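Local atomic coordinates of glucose-6-phosphate isomerase (Plasmodium falciparum, PDB entry 3QKI), a protein that probably catalyses the interconversion of alpha-D-glucose 6-phosphate and beta-D-fructose 6-phosphate, the second step of glycolysis. Residues 26-35 and 77-88; 90-98 and 347-358. All blocks are in the same frame, centred on the assembly; numbering follows the deposited sequence.

Contact 1. Residues 26-35 and 77-88; sequences LKSYKELVTL and TLNKLVEYAEEV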
loop_
_atom_site.group_PDB
_atom_site.type_symbol
_atom_site.label_atom_id
_atom_site.label_comp_id
_atom_site.label_asym_id
_atom_site.label_seq_id
_atom_site.Cartn_x
_atom_site.Cartn_y
_atom_site.Cartn_z
ATOM N N LEU A 26 -10.371 -25.024 24.390
ATOM C CA LEU A 26 -9.801 -24.570 25.664
ATOM C C LEU A 26 -10.844 -23.840 26.511
ATOM O O LEU A 26 -11.720 -23.136 25.974
ATOM C CB LEU A 26 -8.552 -23.699 25.461
ATOM C CG LEU A 26 -7.342 -24.381 24.800
ATOM C CD1 LEU A 26 -6.355 -23.365 24.318
ATOM C CD2 LEU A 26 -6.634 -25.301 25.759
ATOM N N LYS A 27 -10.776 -24.067 27.838
ATOM C CA LYS A 27 -11.705 -23.495 28.818
ATOM C C LYS A 27 -11.769 -21.984 28.698
ATOM O O LYS A 27 -12.870 -21.442 28.585
ATOM C CB LYS A 27 -11.341 -23.927 30.254
ATOM C CG LYS A 27 -12.315 -23.421 31.314
ATOM C CD LYS A 27 -11.717 -23.445 32.709
ATOM C CE LYS A 27 -12.762 -23.239 33.773
ATOM N NZ LYS A 27 -12.545 -21.966 34.514
ATOM N N SER A 28 -10.597 -21.312 28.709
ATOM C CA SER A 28 -10.485 -19.858 28.592
ATOM C C SER A 28 -10.985 -19.310 27.244
ATOM O O SER A 28 -11.484 -18.183 27.225
ATOM C CB SER A 28 -9.067 -19.396 28.895
ATOM O OG SER A 28 -8.182 -20.062 28.016
ATOM N N TYR A 29 -10.913 -20.104 26.137
ATOM C CA TYR A 29 -11.434 -19.681 24.840
ATOM C C TYR A 29 -12.980 -19.677 24.897
ATOM O O TYR A 29 -13.636 -18.729 24.436
ATOM C CB TYR A 29 -10.938 -20.617 23.707
ATOM C CG TYR A 29 -11.296 -20.146 22.310
ATOM C CD1 TYR A 29 -12.565 -20.374 21.776
ATOM C CD2 TYR A 29 -10.346 -19.536 21.490
ATOM C CE1 TYR A 29 -12.897 -19.956 20.493
ATOM C CE2 TYR A 29 -10.678 -19.084 20.211
ATOM C CZ TYR A 29 -11.962 -19.291 19.719
ATOM O OH TYR A 29 -12.331 -18.905 18.449
ATOM N N LYS A 30 -13.558 -20.765 25.432
ATOM C CA LYS A 30 -15.003 -20.910 25.579
ATOM C C LYS A 30 -15.555 -19.769 26.480
ATOM O O LYS A 30 -16.606 -19.216 26.167
ATOM C CB LYS A 30 -15.355 -22.301 26.127
ATOM C CG LYS A 30 -15.280 -23.402 25.074
ATOM C CD LYS A 30 -15.280 -24.768 25.714
ATOM C CE LYS A 30 -15.341 -25.871 24.682
ATOM N NZ LYS A 30 -15.107 -27.217 25.285
ATOM N N GLU A 31 -14.779 -19.347 27.497
ATOM C CA GLU A 31 -15.152 -18.250 28.386
ATOM C C GLU A 31 -15.099 -16.906 27.641
ATOM O O GLU A 31 -16.003 -16.093 27.805
ATOM C CB GLU A 31 -14.279 -18.227 29.655
ATOM C CG GLU A 31 -14.542 -19.422 30.558
ATOM C CD GLU A 31 -13.651 -19.578 31.775
ATOM O OE1 GLU A 31 -12.495 -19.097 31.748
ATOM O OE2 GLU A 31 -14.112 -20.204 32.757
ATOM N N LEU A 32 -14.072 -16.698 26.783
ATOM C CA LEU A 32 -13.936 -15.492 25.961
ATOM C C LEU A 32 -15.107 -15.364 24.967
ATOM O O LEU A 32 -15.562 -14.254 24.743
ATOM C CB LEU A 32 -12.571 -15.451 25.251
ATOM C CG LEU A 32 -11.404 -15.028 26.126
ATOM C CD1 LEU A 32 -10.085 -15.500 25.559
ATOM C CD2 LEU A 32 -11.406 -13.544 26.372
ATOM N N VAL A 33 -15.637 -16.485 24.443
ATOM C CA VAL A 33 -16.809 -16.478 23.546
ATOM C C VAL A 33 -17.995 -15.792 24.271
ATOM O O VAL A 33 -18.637 -14.909 23.698
ATOM C CB VAL A 33 -17.197 -17.911 23.071
ATOM C CG1 VAL A 33 -18.506 -17.905 22.281
ATOM C CG2 VAL A 33 -16.092 -18.554 22.251
ATOM N N THR A 34 -18.244 -16.160 25.533
ATOM C CA THR A 34 -19.346 -15.586 26.306
ATOM C C THR A 34 -19.058 -14.176 26.803
ATOM O O THR A 34 -19.952 -13.337 26.719
ATOM C CB THR A 34 -19.951 -16.562 27.324
ATOM O OG1 THR A 34 -19.079 -16.677 28.432
ATOM C CG2 THR A 34 -20.296 -17.923 26.720
ATOM N N LEU A 35 -17.807 -13.888 27.233
ATOM C CA LEU A 35 -17.434 -12.527 27.658
ATOM C C LEU A 35 -17.541 -11.514 26.511
ATOM O O LEU A 35 -18.042 -10.410 26.721
ATOM C CB LEU A 35 -16.026 -12.492 28.219
ATOM C CG LEU A 35 -15.801 -13.114 29.583
ATOM C CD1 LEU A 35 -14.327 -13.343 29.795
ATOM C CD2 LEU A 35 -16.311 -12.216 30.680
ATOM N N THR A 77 -12.002 -8.814 31.129
ATOM C CA THR A 77 -11.893 -9.551 29.854
ATOM C C THR A 77 -10.426 -9.632 29.396
ATOM O O THR A 77 -10.001 -10.667 28.881
ATOM C CB THR A 77 -12.864 -9.020 28.807
ATOM O OG1 THR A 77 -14.186 -9.109 29.332
ATOM C CG2 THR A 77 -12.797 -9.805 27.475
ATOM N N LEU A 78 -9.639 -8.571 29.636
ATOM C CA LEU A 78 -8.223 -8.615 29.274
ATOM C C LEU A 78 -7.502 -9.636 30.160
ATOM O O LEU A 78 -6.635 -10.342 29.676
ATOM C CB LEU A 78 -7.566 -7.220 29.345
ATOM C CG LEU A 78 -6.124 -7.123 28.808
ATOM C CD1 LEU A 78 -6.014 -7.621 27.375
ATOM C CD2 LEU A 78 -5.582 -5.717 28.954
ATOM N N ASN A 79 -7.901 -9.753 31.444
ATOM C CA ASN A 79 -7.324 -10.757 32.355
ATOM C C ASN A 79 -7.627 -12.154 31.858
ATOM O O ASN A 79 -6.756 -13.020 31.943
ATOM C CB ASN A 79 -7.811 -10.558 33.794
ATOM C CG ASN A 79 -7.238 -9.322 34.462
ATOM O OD1 ASN A 79 -6.294 -8.687 33.973
ATOM N ND2 ASN A 79 -7.824 -8.925 35.584
ATOM N N LYS A 80 -8.825 -12.362 31.263
ATOM C CA LYS A 80 -9.182 -13.661 30.699
ATOM C C LYS A 80 -8.323 -13.961 29.474
ATOM O O LYS A 80 -7.936 -15.116 29.273
ATOM C CB LYS A 80 -10.673 -13.749 30.370
ATOM C CG LYS A 80 -11.145 -15.135 29.913
ATOM C CD LYS A 80 -10.991 -16.218 30.985
ATOM C CE LYS A 80 -11.674 -15.914 32.314
ATOM N NZ LYS A 80 -11.465 -17.007 33.284
ATOM N N LEU A 81 -8.005 -12.914 28.658
ATOM C CA LEU A 81 -7.124 -13.080 27.496
ATOM C C LEU A 81 -5.738 -13.546 27.981
ATOM O O LEU A 81 -5.146 -14.424 27.360
ATOM C CB LEU A 81 -7.032 -11.773 26.680
ATOM C CG LEU A 81 -8.182 -11.544 25.691
ATOM C CD1 LEU A 81 -8.204 -10.109 25.215
ATOM C CD2 LEU A 81 -8.102 -12.490 24.499
ATOM N N VAL A 82 -5.261 -13.002 29.127
ATOM C CA VAL A 82 -3.985 -13.407 29.754
ATOM C C VAL A 82 -4.067 -14.866 30.228
ATOM O O VAL A 82 -3.108 -15.617 30.037
ATOM C CB VAL A 82 -3.534 -12.415 30.847
ATOM C CG1 VAL A 82 -2.314 -12.941 31.624
ATOM C CG2 VAL A 82 -3.247 -11.052 30.226
ATOM N N GLU A 83 -5.246 -15.293 30.754
ATOM C CA GLU A 83 -5.454 -16.686 31.157
ATOM C C GLU A 83 -5.394 -17.589 29.930
ATOM O O GLU A 83 -4.884 -18.698 30.035
ATOM C CB GLU A 83 -6.777 -16.880 31.891
ATOM C CG GLU A 83 -6.734 -16.365 33.319
ATOM C CD GLU A 83 -8.058 -16.497 34.041
ATOM O OE1 GLU A 83 -8.790 -17.474 33.762
ATOM O OE2 GLU A 83 -8.366 -15.624 34.882
ATOM N N TYR A 84 -5.895 -17.109 28.774
ATOM C CA TYR A 84 -5.792 -17.845 27.511
ATOM C C TYR A 84 -4.304 -18.004 27.090
ATOM O O TYR A 84 -3.899 -19.103 26.738
ATOM C CB TYR A 84 -6.636 -17.189 26.403
ATOM C CG TYR A 84 -6.455 -17.901 25.085
ATOM C CD1 TYR A 84 -5.521 -17.453 24.152
ATOM C CD2 TYR A 84 -7.151 -19.073 24.802
ATOM C CE1 TYR A 84 -5.314 -18.133 22.956
ATOM C CE2 TYR A 84 -6.931 -19.775 23.620
ATOM C CZ TYR A 84 -6.018 -19.296 22.697
ATOM O OH TYR A 84 -5.836 -19.937 21.508
ATOM N N ALA A 85 -3.496 -16.928 27.157
ATOM C CA ALA A 85 -2.055 -16.984 26.855
ATOM C C ALA A 85 -1.358 -18.028 27.761
ATOM O O ALA A 85 -0.530 -18.809 27.276
ATOM C CB ALA A 85 -1.421 -15.621 27.059
ATOM N N GLU A 86 -1.742 -18.088 29.043
ATOM C CA GLU A 86 -1.207 -19.082 30.007
ATOM C C GLU A 86 -1.641 -20.519 29.619
ATOM O O GLU A 86 -0.822 -21.436 29.610
ATOM C CB GLU A 86 -1.706 -18.759 31.424
ATOM C CG GLU A 86 -0.980 -17.586 32.046
ATOM C CD GLU A 86 -1.601 -16.953 33.278
ATOM O OE1 GLU A 86 -2.706 -17.374 33.692
ATOM O OE2 GLU A 86 -0.984 -16.006 33.815
ATOM N N GLU A 87 -2.920 -20.694 29.257
ATOM C CA GLU A 87 -3.461 -21.984 28.849
ATOM C C GLU A 87 -2.807 -22.562 27.574
ATOM O O GLU A 87 -2.659 -23.780 27.474
ATOM C CB GLU A 87 -4.979 -21.925 28.742
ATOM C CG GLU A 87 -5.609 -23.281 28.990
ATOM C CD GLU A 87 -7.120 -23.369 28.989
ATOM O OE1 GLU A 87 -7.795 -22.354 29.269
ATOM O OE2 GLU A 87 -7.630 -24.491 28.775
ATOM N N VAL A 88 -2.403 -21.708 26.618
ATOM C CA VAL A 88 -1.688 -22.171 25.412
ATOM C C VAL A 88 -0.167 -22.260 25.645
ATOM O O VAL A 88 0.576 -22.601 24.718
ATOM C CB VAL A 88 -1.992 -21.370 24.117
ATOM C CG1 VAL A 88 -3.427 -21.519 23.695
ATOM C CG2 VAL A 88 -1.600 -19.903 24.244
HETATM O O HOH W 1 -9.125 -26.492 28.766
HETATM O O HOH W 2 -13.196 -19.080 35.152
#
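Ser28 and Tyr84 bring the backbones closest, their CA atoms 5.2 Å apart, where the segments of helices 27-39 and 75-87 run antiparallel at 156° with axes 8.9 Å apart. This is an antiparallel helix pair with knobs-into-holes packing: Ser28 sits among Lys80, Glu83, Tyr84 and Glu87, Leu32 among Thr77, Lys80, Leu81 and Tyr84, and in the reverse direction Lys80 sits among Ser28, Glu31, Leu32 and Leu35. At the apolar level, Leu32 crosses Leu81 at about a right angle, CD1 lying 3.8 Å from Leu81 CD2. The Tyr84 ring receives Ser28 OG at its edge and Leu26 CD1 near CE2, while its OH is hydrogen-bonded to Leu543 O and its ring stacks on Phe365 of helix 356-371. Alongside the apolar contacts, Lys27, Glu31, Lys80 and Glu83 form a salt-bridge network. Lys80, its chain bent at chi2 (63°) and chi3, folds over Leu32 and Leu35 and delivers NZ to Glu31 OE1 at 2.8 Å, from above the carboxylate plane; NZ also reaches Glu83 OE1, which probably eases the closeness of the two acids. Lys27 NZ holds the other oxygen of Glu31, OE2, on its syn side. Both carboxylate oxygens of Glu31 are thereby engaged, which should limit rotation of the carboxylate. At the start of helix 27-39, Glu87 reaches across to the first turn. Its OE1 takes two bonds, from Ser28 N at 3.0 Å on the syn side, 19° out of the carboxylate plane, and from Ser28 OG at 2.6 Å, well above that plane.

Contact 2. Residues 90-98 and 347-358; sequences LKKKVEKTF and FLHADLKENIPV
The connection between helices 330-349 and 356-371, with its 3-10 segment 352-354, receives the side of helix 90-99 here, and Lys91 is the residue that reaches into it. Its chain, bent at chi3 (91°) and chi4, passes Leu352 in the opposite direction, CG lying 3.7 Å from Leu352 CD2, and then brings NZ to two backbone carbonyls. NZ donates to Ala350 O at 2.7 Å and to Leu348 O at 3.0 Å, in both cases from above the carbonyl plane, and a water accepts a further bond from it. The ammonium thus meets one carbonyl in the last turn of helix 330-349 and one just past its end, where the helix dipole would probably favour a positive charge. Asn355, the N-cap of helix 356-371, ties the same connection from within: ND2 donates to Phe347 O and also to Ala350 O, which it approaches from the face opposite Lys91 NZ. Beyond these polar bonds the packing is apolar. Leu90 CD2 meets Val358 CG1 tip to tip, while Val94 CG1 lies over one face of the Phe347 ring, 4.0 Å from its centroid, as a CH-pi contact. Leu348 CB sits over the centre of the Phe98 ring, 12° off the ring normal. The two phenylalanine rings meet obliquely, their planes at 57°, with Phe347 CD2 at the edge of the Phe98 ring and 3.6 Å from its CE2.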
loop_
_atom_site.group_PDB
_atom_site.type_symbol
_atom_site.label_atom_id
_atom_site.label_comp_id
_atom_site.label_asym_id
_atom_site.label_seq_id
_atom_site.Cartn_x
_atom_site.Cartn_y
_atom_site.Cartn_z
ATOM N N LEU A 90 2.071 -19.843 26.195
ATOM C CA LEU A 90 2.731 -18.849 25.378
ATOM C C LEU A 90 4.149 -18.565 25.864
ATOM O O LEU A 90 5.054 -18.553 25.040
ATOM C CB LEU A 90 1.901 -17.553 25.311
ATOM C CG LEU A 90 2.483 -16.387 24.509
ATOM C CD1 LEU A 90 2.664 -16.763 23.064
ATOM C CD2 LEU A 90 1.590 -15.179 24.599
ATOM N N LYS A 91 4.343 -18.337 27.178
ATOM C CA LYS A 91 5.673 -18.043 27.731
ATOM C C LYS A 91 6.666 -19.188 27.515
ATOM O O LYS A 91 7.823 -18.936 27.188
ATOM C CB LYS A 91 5.606 -17.623 29.199
ATOM C CG LYS A 91 5.314 -16.137 29.347
ATOM C CD LYS A 91 5.871 -15.552 30.639
ATOM C CE LYS A 91 7.274 -14.989 30.521
ATOM N NZ LYS A 91 7.291 -13.629 29.905
ATOM N N LYS A 92 6.213 -20.432 27.663
ATOM C CA LYS A 92 7.056 -21.614 27.463
ATOM C C LYS A 92 7.522 -21.656 26.003
ATOM O O LYS A 92 8.707 -21.880 25.740
ATOM C CB LYS A 92 6.250 -22.861 27.857
ATOM C CG LYS A 92 6.931 -24.219 27.683
ATOM C CD LYS A 92 5.905 -25.339 27.921
ATOM C CE LYS A 92 6.292 -26.663 27.314
ATOM N NZ LYS A 92 5.159 -27.266 26.566
ATOM N N LYS A 93 6.586 -21.406 25.061
ATOM C CA LYS A 93 6.838 -21.423 23.629
ATOM C C LYS A 93 7.769 -20.305 23.180
ATOM O O LYS A 93 8.657 -20.537 22.370
ATOM C CB LYS A 93 5.504 -21.423 22.860
ATOM C CG LYS A 93 4.796 -22.763 23.004
ATOM C CD LYS A 93 3.342 -22.711 22.629
ATOM C CE LYS A 93 2.762 -24.095 22.719
ATOM N NZ LYS A 93 1.295 -24.076 22.593
ATOM N N VAL A 94 7.585 -19.092 23.714
ATOM C CA VAL A 94 8.446 -17.945 23.397
ATOM C C VAL A 94 9.869 -18.237 23.896
ATOM O O VAL A 94 10.838 -18.009 23.159
ATOM C CB VAL A 94 7.859 -16.620 23.945
ATOM C CG1 VAL A 94 8.883 -15.490 23.918
ATOM C CG2 VAL A 94 6.616 -16.228 23.149
ATOM N N GLU A 95 9.984 -18.776 25.125
ATOM C CA GLU A 95 11.268 -19.160 25.712
ATOM C C GLU A 95 11.994 -20.221 24.862
ATOM O O GLU A 95 13.183 -20.044 24.593
ATOM C CB GLU A 95 11.110 -19.603 27.170
ATOM C CG GLU A 95 12.440 -19.871 27.859
ATOM C CD GLU A 95 12.357 -20.144 29.347
ATOM O OE1 GLU A 95 11.453 -20.903 29.769
ATOM O OE2 GLU A 95 13.231 -19.635 30.084
ATOM N N LYS A 96 11.270 -21.258 24.356
ATOM C CA LYS A 96 11.862 -22.288 23.487
ATOM C C LYS A 96 12.424 -21.653 22.207
ATOM O O LYS A 96 13.502 -22.031 21.762
ATOM C CB LYS A 96 10.818 -23.351 23.112
ATOM C CG LYS A 96 10.513 -24.342 24.213
ATOM C CD LYS A 96 9.223 -25.079 23.896
ATOM C CE LYS A 96 9.424 -26.559 23.698
ATOM N NZ LYS A 96 9.050 -26.990 22.324
ATOM N N THR A 97 11.698 -20.669 21.636
ATOM C CA THR A 97 12.122 -19.947 20.431
ATOM C C THR A 97 13.448 -19.229 20.686
ATOM O O THR A 97 14.403 -19.439 19.931
ATOM C CB THR A 97 11.005 -19.006 19.948
ATOM O OG1 THR A 97 9.804 -19.767 19.799
ATOM C CG2 THR A 97 11.348 -18.321 18.613
ATOM N N PHE A 98 13.508 -18.401 21.757
ATOM C CA PHE A 98 14.701 -17.638 22.150
ATOM C C PHE A 98 15.900 -18.565 22.450
ATOM O O PHE A 98 17.036 -18.188 22.146
ATOM C CB PHE A 98 14.413 -16.769 23.364
ATOM C CG PHE A 98 13.852 -15.401 23.059
ATOM C CD1 PHE A 98 14.646 -14.261 23.182
ATOM C CD2 PHE A 98 12.521 -15.244 22.687
ATOM C CE1 PHE A 98 14.115 -12.983 22.939
ATOM C CE2 PHE A 98 11.995 -13.969 22.414
ATOM C CZ PHE A 98 12.791 -12.850 22.565
ATOM N N PHE A 347 9.990 -8.668 25.726
ATOM C CA PHE A 347 9.102 -9.723 25.234
ATOM C C PHE A 347 9.335 -11.067 25.972
ATOM O O PHE A 347 8.384 -11.740 26.375
ATOM C CB PHE A 347 9.311 -9.905 23.721
ATOM C CG PHE A 347 8.524 -11.015 23.058
ATOM C CD1 PHE A 347 7.169 -11.201 23.343
ATOM C CD2 PHE A 347 9.098 -11.790 22.067
ATOM C CE1 PHE A 347 6.436 -12.194 22.698
ATOM C CE2 PHE A 347 8.354 -12.758 21.390
ATOM C CZ PHE A 347 7.021 -12.933 21.681
ATOM N N LEU A 348 10.600 -11.442 26.144
ATOM C CA LEU A 348 10.933 -12.702 26.795
ATOM C C LEU A 348 10.636 -12.702 28.297
ATOM O O LEU A 348 10.114 -13.697 28.821
ATOM C CB LEU A 348 12.423 -13.013 26.560
ATOM C CG LEU A 348 12.999 -14.266 27.238
ATOM C CD1 LEU A 348 12.374 -15.553 26.661
ATOM C CD2 LEU A 348 14.520 -14.314 27.071
ATOM N N HIS A 349 11.031 -11.634 28.991
ATOM C CA HIS A 349 10.974 -11.562 30.445
ATOM C C HIS A 349 9.746 -10.951 31.114
ATOM O O HIS A 349 9.421 -11.379 32.227
ATOM C CB HIS A 349 12.262 -10.934 30.993
ATOM C CG HIS A 349 13.494 -11.709 30.652
ATOM N ND1 HIS A 349 13.737 -12.958 31.203
ATOM C CD2 HIS A 349 14.503 -11.403 29.811
ATOM C CE1 HIS A 349 14.893 -13.359 30.685
ATOM N NE2 HIS A 349 15.402 -12.448 29.864
ATOM N N ALA A 350 9.087 -9.943 30.511
ATOM C CA ALA A 350 7.939 -9.300 31.168
ATOM C C ALA A 350 6.796 -10.258 31.430
ATOM O O ALA A 350 6.492 -11.087 30.565
ATOM C CB ALA A 350 7.437 -8.105 30.351
ATOM N N ASP A 351 6.143 -10.127 32.612
ATOM C CA ASP A 351 4.948 -10.903 32.965
ATOM C C ASP A 351 3.897 -10.553 31.916
ATOM O O ASP A 351 3.862 -9.407 31.466
ATOM C CB ASP A 351 4.421 -10.535 34.373
ATOM C CG ASP A 351 5.409 -10.738 35.512
ATOM O OD1 ASP A 351 6.196 -11.719 35.456
ATOM O OD2 ASP A 351 5.387 -9.927 36.470
ATOM N N LEU A 352 3.095 -11.542 31.489
ATOM C CA LEU A 352 2.112 -11.413 30.409
ATOM C C LEU A 352 1.224 -10.177 30.495
ATOM O O LEU A 352 0.991 -9.527 29.478
ATOM C CB LEU A 352 1.265 -12.687 30.284
ATOM C CG LEU A 352 2.006 -13.988 29.909
ATOM C CD1 LEU A 352 1.124 -15.169 30.117
ATOM C CD2 LEU A 352 2.471 -13.978 28.474
ATOM N N LYS A 353 0.760 -9.830 31.712
ATOM C CA LYS A 353 -0.124 -8.680 31.935
ATOM C C LYS A 353 0.585 -7.326 31.679
ATOM O O LYS A 353 -0.091 -6.306 31.505
ATOM C CB LYS A 353 -0.752 -8.747 33.346
ATOM C CG LYS A 353 0.260 -8.610 34.477
ATOM C CD LYS A 353 -0.397 -8.469 35.855
ATOM C CE LYS A 353 0.621 -8.355 36.980
ATOM N NZ LYS A 353 1.422 -9.606 37.167
ATOM N N GLU A 354 1.928 -7.333 31.653
ATOM C CA GLU A 354 2.754 -6.149 31.472
ATOM C C GLU A 354 3.628 -6.265 30.212
ATOM O O GLU A 354 4.498 -5.420 29.973
ATOM C CB GLU A 354 3.625 -5.896 32.727
ATOM C CG GLU A 354 2.853 -5.684 34.024
ATOM C CD GLU A 354 1.788 -4.596 34.052
ATOM O OE1 GLU A 354 2.025 -3.498 33.495
ATOM O OE2 GLU A 354 0.715 -4.843 34.651
ATOM N N ASN A 355 3.369 -7.295 29.402
ATOM C CA ASN A 355 4.140 -7.605 28.207
ATOM C C ASN A 355 3.470 -6.976 26.964
ATOM O O ASN A 355 2.442 -7.464 26.472
ATOM C CB ASN A 355 4.281 -9.122 28.108
ATOM C CG ASN A 355 5.318 -9.580 27.130
ATOM O OD1 ASN A 355 5.370 -9.124 25.974
ATOM N ND2 ASN A 355 6.136 -10.540 27.561
ATOM N N ILE A 356 4.040 -5.871 26.492
ATOM C CA ILE A 356 3.510 -5.069 25.377
ATOM C C ILE A 356 3.241 -5.871 24.072
ATOM O O ILE A 356 2.090 -5.888 23.631
ATOM C CB ILE A 356 4.298 -3.740 25.200
ATOM C CG1 ILE A 356 4.003 -2.804 26.369
ATOM C CG2 ILE A 356 3.969 -3.047 23.858
ATOM C CD1 ILE A 356 5.013 -1.697 26.579
ATOM N N PRO A 357 4.213 -6.608 23.490
ATOM C CA PRO A 357 3.889 -7.400 22.273
ATOM C C PRO A 357 2.842 -8.490 22.525
ATOM O O PRO A 357 2.050 -8.802 21.637
ATOM C CB PRO A 357 5.228 -8.035 21.892
ATOM C CG PRO A 357 6.273 -7.299 22.658
ATOM C CD PRO A 357 5.646 -6.730 23.855
ATOM N N VAL A 358 2.847 -9.096 23.738
ATOM C CA VAL A 358 1.873 -10.128 24.070
ATOM C C VAL A 358 0.456 -9.530 24.125
ATOM O O VAL A 358 -0.468 -10.097 23.521
ATOM C CB VAL A 358 2.254 -10.913 25.357
ATOM C CG1 VAL A 358 1.064 -11.739 25.870
ATOM C CG2 VAL A 358 3.463 -11.817 25.093
HETATM O O HOH W 3 7.243 -14.400 27.297
HETATM O O HOH W 4 8.774 -16.522 27.734
#

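In the fold
From the N terminus, 41 residues, including strands 58-61 and 64-70, separate segments 26-35 and 77-88, and helix 75-87 packs back on helix 27-39 to close contact 1. A short break then leads into helix 90-99, so the two contacts stand in series along the chain, neither nested nor crossed, with centres about 17 Å apart. Contact 2 closes a far longer loop of 248 residues, bringing helix 90-99 to the connection between helices 330-349 and 356-371. The contacts also touch directly: Val82 and Glu86 pack on Leu352, and Val88 O probably bonds to Lys93 NZ. Helix 356-371 touches both: Val358 in its first turn takes part in contact 2, and Phe365 and Phe370 pack against contact 1.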